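PDB 4EZI: Alpha/beta hydrolase, which is of unknown function but adopts the alpha/beta hydrolase fold and possibly acts as a lipase on triacylglycerols. Local coordinates for residues E96-Y99 with I100-A103; G15-S18 with R19-E23. One frame throughout, in Å; residues are numbered along the deposited sequence.

Overall arrangement
Both interactions show how a chain enters a helix, and they adjoin: their centres lie about 10 Å apart, on the same side of the chain's centre. Interaction 1 (96-103) is the largely buried one, at the start of helix 99-108, about 15 Å from the centre of the chain. Interaction 2 (15-23) lies farther out, about 24 Å away, where edge strand 8-17 passes into helix 19-27. The two helices meet through Y99 and A103 on one and T21 and A22 on the other, while F17 packs on Y99 and L102. A water bridges backbone groups in interaction 1, beside aromatic and aliphatic packing, and backbone and hydroxyl in interaction 2, at a partly exposed N-cap with the F17 ring buried beside it.

Interaction 1. Residues E96-Y99 with I100-A103; sequences EKNY and IYLA
N98 and Y101 meet in a local contact within one turn, where the loop after strand 74-80 winds into helix 99-108 on a largely buried flank of the sheet. Their side chains cross at about a right angle, with amide and ring planes 47° apart. The carbonyl oxygens of N98 and K97 come obliquely to the Y101 ring, N98 O 3.4 Å from CD2 and K97 O 3.5 Å from CE2. With CG anti to the backbone N (chi1 -163°), N98 also brings ND2 to within 4.0 Å of CG of L102, while N94 accepts a hydrogen bond from this nitrogen. Backbone bonds change character as the helix sets in. Y101 N reaches N98 O at 3.2 Å from well above the carbonyl plane, a bent i to i+3 bond, as in a turn, whereas A103 N meets Y99 O at 2.8 Å in a straighter i to i+4 bond. A water accepts from I100 N (3.0 Å) and donates to E96 O. This helix follows strand 74-80 and packs on the central sheet of the alpha/beta hydrolase fold. CG2 of I100 sits over the centre of one face of the Y101 ring, which also stacks with Y79; its hydroxyl bonds to H355. E96 CA similarly sits over the Y99 ring.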
loop_
_atom_site.group_PDB
_atom_site.type_symbol
_atom_site.label_atom_id
_atom_site.label_comp_id
_atom_site.label_asym_id
_atom_site.label_seq_id
_atom_site.Cartn_x
_atom_site.Cartn_y
_atom_site.Cartn_z
ATOM N N GLU A 96 9.935 -11.819 -8.916
ATOM C CA GLU A 96 9.053 -12.961 -8.699
ATOM C C GLU A 96 8.084 -12.724 -7.526
ATOM O O GLU A 96 7.000 -13.301 -7.512
ATOM C CB GLU A 96 9.830 -14.260 -8.463
ATOM C CG GLU A 96 10.563 -14.862 -9.644
ATOM C CD GLU A 96 11.306 -16.180 -9.263
ATOM O OE1 GLU A 96 11.177 -16.645 -8.108
ATOM O OE2 GLU A 96 12.007 -16.760 -10.123
ATOM N N LYS A 97 8.489 -11.927 -6.539
ATOM C CA LYS A 97 7.605 -11.585 -5.426
ATOM C C LYS A 97 6.407 -10.729 -5.865
ATOM O O LYS A 97 5.368 -10.716 -5.210
ATOM C CB LYS A 97 8.395 -10.907 -4.307
ATOM C CG LYS A 97 9.428 -11.831 -3.689
ATOM C CD LYS A 97 10.184 -11.140 -2.532
ATOM C CE LYS A 97 10.573 -9.695 -2.846
ATOM N NZ LYS A 97 11.926 -9.492 -3.451
ATOM N N ASN A 98 6.516 -10.034 -6.987
ATOM C CA ASN A 98 5.415 -9.248 -7.533
ATOM C C ASN A 98 4.435 -10.084 -8.352
ATOM O O ASN A 98 3.333 -9.635 -8.654
ATOM C CB ASN A 98 5.955 -8.167 -8.470
ATOM C CG ASN A 98 4.966 -7.074 -8.742
ATOM O OD1 ASN A 98 4.511 -6.410 -7.816
ATOM N ND2 ASN A 98 4.635 -6.858 -10.021
ATOM N N TYR A 99 4.821 -11.307 -8.726
ATOM C CA TYR A 99 4.060 -12.065 -9.686
ATOM C C TYR A 99 2.635 -12.336 -9.204
ATOM O O TYR A 99 1.704 -12.345 -10.011
ATOM C CB TYR A 99 4.718 -13.404 -10.000
ATOM C CG TYR A 99 5.945 -13.380 -10.897
ATOM C CD1 TYR A 99 6.551 -12.196 -11.317
ATOM C CD2 TYR A 99 6.509 -14.566 -11.313
ATOM C CE1 TYR A 99 7.639 -12.236 -12.158
ATOM C CE2 TYR A 99 7.584 -14.608 -12.150
ATOM C CZ TYR A 99 8.148 -13.437 -12.563
ATOM O OH TYR A 99 9.227 -13.469 -13.435
ATOM N N ILE A 100 2.461 -12.617 -7.915
ATOM C CA ILE A 100 1.152 -13.006 -7.437
ATOM C C ILE A 100 0.094 -11.923 -7.678
ATOM O O ILE A 100 -1.069 -12.249 -7.930
ATOM C CB ILE A 100 1.206 -13.404 -5.927
ATOM C CG1 ILE A 100 -0.019 -14.176 -5.518
ATOM C CG2 ILE A 100 1.484 -12.208 -5.029
ATOM C CD1 ILE A 100 -0.133 -15.562 -6.184
ATOM N N TYR A 101 0.480 -10.658 -7.600
ATOM C CA TYR A 101 -0.458 -9.554 -7.810
ATOM C C TYR A 101 -0.906 -9.495 -9.252
ATOM O O TYR A 101 -2.093 -9.372 -9.543
ATOM C CB TYR A 101 0.130 -8.212 -7.338
ATOM C CG TYR A 101 0.711 -8.341 -5.963
ATOM C CD1 TYR A 101 -0.109 -8.447 -4.870
ATOM C CD2 TYR A 101 2.075 -8.440 -5.765
ATOM C CE1 TYR A 101 0.403 -8.688 -3.571
ATOM C CE2 TYR A 101 2.605 -8.683 -4.513
ATOM C CZ TYR A 101 1.775 -8.799 -3.420
ATOM O OH TYR A 101 2.330 -9.049 -2.188
ATOM N N LEU A 102 0.037 -9.641 -10.172
ATOM C CA LEU A 102 -0.292 -9.714 -11.595
ATOM C C LEU A 102 -1.159 -10.934 -11.924
ATOM O O LEU A 102 -2.150 -10.836 -12.648
ATOM C CB LEU A 102 0.970 -9.767 -12.447
ATOM C CG LEU A 102 1.879 -8.554 -12.375
ATOM C CD1 LEU A 102 3.021 -8.763 -13.353
ATOM C CD2 LEU A 102 1.124 -7.252 -12.703
ATOM N N ALA A 103 -0.795 -12.073 -11.348
ATOM C CA ALA A 103 -1.481 -13.314 -11.634
ATOM C C ALA A 103 -2.937 -13.255 -11.187
ATOM O O ALA A 103 -3.846 -13.665 -11.907
ATOM C CB ALA A 103 -0.739 -14.480 -11.007
HETATM O O HOH W 1 4.608 -13.823 -6.187
#

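Interaction 2. Residues G15-S18 with R19-E23; sequences GEFS and RETAE
S18 and T21 face each other across the first turn of helix 19-27, their OG and OG1 atoms 3.0 Å apart. The polar part of the contact gathers here. With OG of S18 between its backbone N and carbonyl carbon (chi1 77°), the hydroxyl is carried over the start of the helix, and T21 N also lies 3.0 Å from it. A water accepts from S18 N and lies 2.7 Å from T21 OG1 in a second hydrogen bond, so the backbone before the helix and the threonine hydroxyl share one solvent molecule. The E20 side chain, bent at chi2, curls back until OE1 is 3.6 Å from S18 OG.

Among the backbone groups, A22 N donates to S18 O at 3.0 Å, with an N-H...O angle of 161°, a regular i to i+4 bond that begins the helix directly after the strand. S18, immediately preceding the helix, is at the N-cap position, at the junction with edge strand 8-17; the axes of strand 15-17 and helix 19-23 lie 48° apart. Outside this turn, D40 takes the N-H of R19, and F17 O receives a hydrogen bond from N107.

Apolar contacts belong to F17. Its CE1 approaches T21 CG2 at 3.6 Å, and CE2 comes within 3.9 Å of A22 CB, both methyls meeting the ring obliquely. The same ring packs edge-to-face with Y99 and touches L102, joining the strand end to helix 99-108; A22 reaches A103 and N107 on that helix.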
loop_
_atom_site.group_PDB
_atom_site.type_symbol
_atom_site.label_atom_id
_atom_site.label_comp_id
_atom_site.label_asym_id
_atom_site.label_seq_id
_atom_site.Cartn_x
_atom_site.Cartn_y
_atom_site.Cartn_z
ATOM N N GLY A 15 7.948 -6.432 -21.832
ATOM C CA GLY A 15 7.636 -7.755 -22.311
ATOM C C GLY A 15 6.331 -8.247 -21.719
ATOM O O GLY A 15 5.553 -7.498 -21.114
ATOM N N GLU A 16 6.088 -9.535 -21.922
ATOM C CA GLU A 16 4.857 -10.157 -21.488
ATOM C C GLU A 16 4.984 -10.909 -20.165
ATOM O O GLU A 16 6.101 -11.181 -19.676
ATOM C CB GLU A 16 4.310 -11.055 -22.572
ATOM C CG GLU A 16 3.980 -10.231 -23.825
ATOM C CD GLU A 16 3.197 -11.008 -24.859
ATOM O OE1 GLU A 16 3.016 -12.254 -24.699
ATOM O OE2 GLU A 16 2.782 -10.378 -25.865
ATOM N N PHE A 17 3.823 -11.180 -19.586
ATOM C CA PHE A 17 3.699 -12.003 -18.411
ATOM C C PHE A 17 2.611 -13.028 -18.721
ATOM O O PHE A 17 1.418 -12.716 -18.754
ATOM C CB PHE A 17 3.332 -11.145 -17.199
ATOM C CG PHE A 17 3.365 -11.886 -15.899
ATOM C CD1 PHE A 17 4.566 -12.265 -15.327
ATOM C CD2 PHE A 17 2.183 -12.219 -15.248
ATOM C CE1 PHE A 17 4.580 -12.966 -14.131
ATOM C CE2 PHE A 17 2.206 -12.923 -14.067
ATOM C CZ PHE A 17 3.408 -13.289 -13.510
ATOM N N SER A 18 3.046 -14.252 -18.999
ATOM C CA SER A 18 2.180 -15.267 -19.556
ATOM C C SER A 18 1.280 -15.945 -18.535
ATOM O O SER A 18 1.552 -15.976 -17.346
ATOM C CB SER A 18 3.019 -16.341 -20.252
ATOM O OG SER A 18 3.595 -17.187 -19.276
ATOM N N ARG A 19 0.216 -16.542 -19.057
ATOM C CA ARG A 19 -0.692 -17.415 -18.305
ATOM C C ARG A 19 0.064 -18.468 -17.538
ATOM O O ARG A 19 -0.236 -18.791 -16.403
ATOM C CB ARG A 19 -1.625 -18.149 -19.283
ATOM C CG ARG A 19 -2.625 -17.239 -19.986
ATOM C CD ARG A 19 -3.269 -17.903 -21.167
ATOM N NE ARG A 19 -4.310 -18.801 -20.694
ATOM C CZ ARG A 19 -5.530 -18.845 -21.211
ATOM N NH1 ARG A 19 -5.836 -18.057 -22.233
ATOM N NH2 ARG A 19 -6.433 -19.685 -20.719
ATOM N N GLU A 20 1.037 -19.043 -18.216
ATOM C CA GLU A 20 1.789 -20.158 -17.639
ATOM C C GLU A 20 2.645 -19.717 -16.451
ATOM O O GLU A 20 2.668 -20.368 -15.399
ATOM C CB GLU A 20 2.684 -20.802 -18.705
ATOM C CG GLU A 20 1.949 -21.576 -19.801
ATOM C CD GLU A 20 1.290 -20.739 -20.893
ATOM O OE1 GLU A 20 1.584 -19.525 -21.064
ATOM O OE2 GLU A 20 0.443 -21.326 -21.618
ATOM N N THR A 21 3.306 -18.575 -16.591
ATOM C CA THR A 21 4.097 -17.986 -15.488
ATOM C C THR A 21 3.180 -17.603 -14.313
ATOM O O THR A 21 3.499 -17.863 -13.145
ATOM C CB THR A 21 4.891 -16.774 -15.991
ATOM O OG1 THR A 21 5.667 -17.162 -17.130
ATOM C CG2 THR A 21 5.790 -16.216 -14.925
ATOM N N ALA A 22 2.006 -17.066 -14.632
ATOM C CA ALA A 22 1.019 -16.703 -13.635
ATOM C C ALA A 22 0.540 -17.917 -12.863
ATOM O O ALA A 22 0.420 -17.875 -11.635
ATOM C CB ALA A 22 -0.175 -15.959 -14.291
ATOM N N GLU A 23 0.243 -19.009 -13.573
ATOM C CA GLU A 23 -0.238 -20.238 -12.939
ATOM C C GLU A 23 0.780 -20.779 -11.942
ATOM O O GLU A 23 0.431 -21.188 -10.841
ATOM C CB GLU A 23 -0.560 -21.294 -13.994
ATOM C CG GLU A 23 -1.173 -22.561 -13.410
ATOM C CD GLU A 23 -1.914 -23.388 -14.447
ATOM O OE1 GLU A 23 -2.078 -22.913 -15.596
ATOM O OE2 GLU A 23 -2.346 -24.510 -14.106
HETATM O O HOH W 2 5.818 -14.961 -18.766
#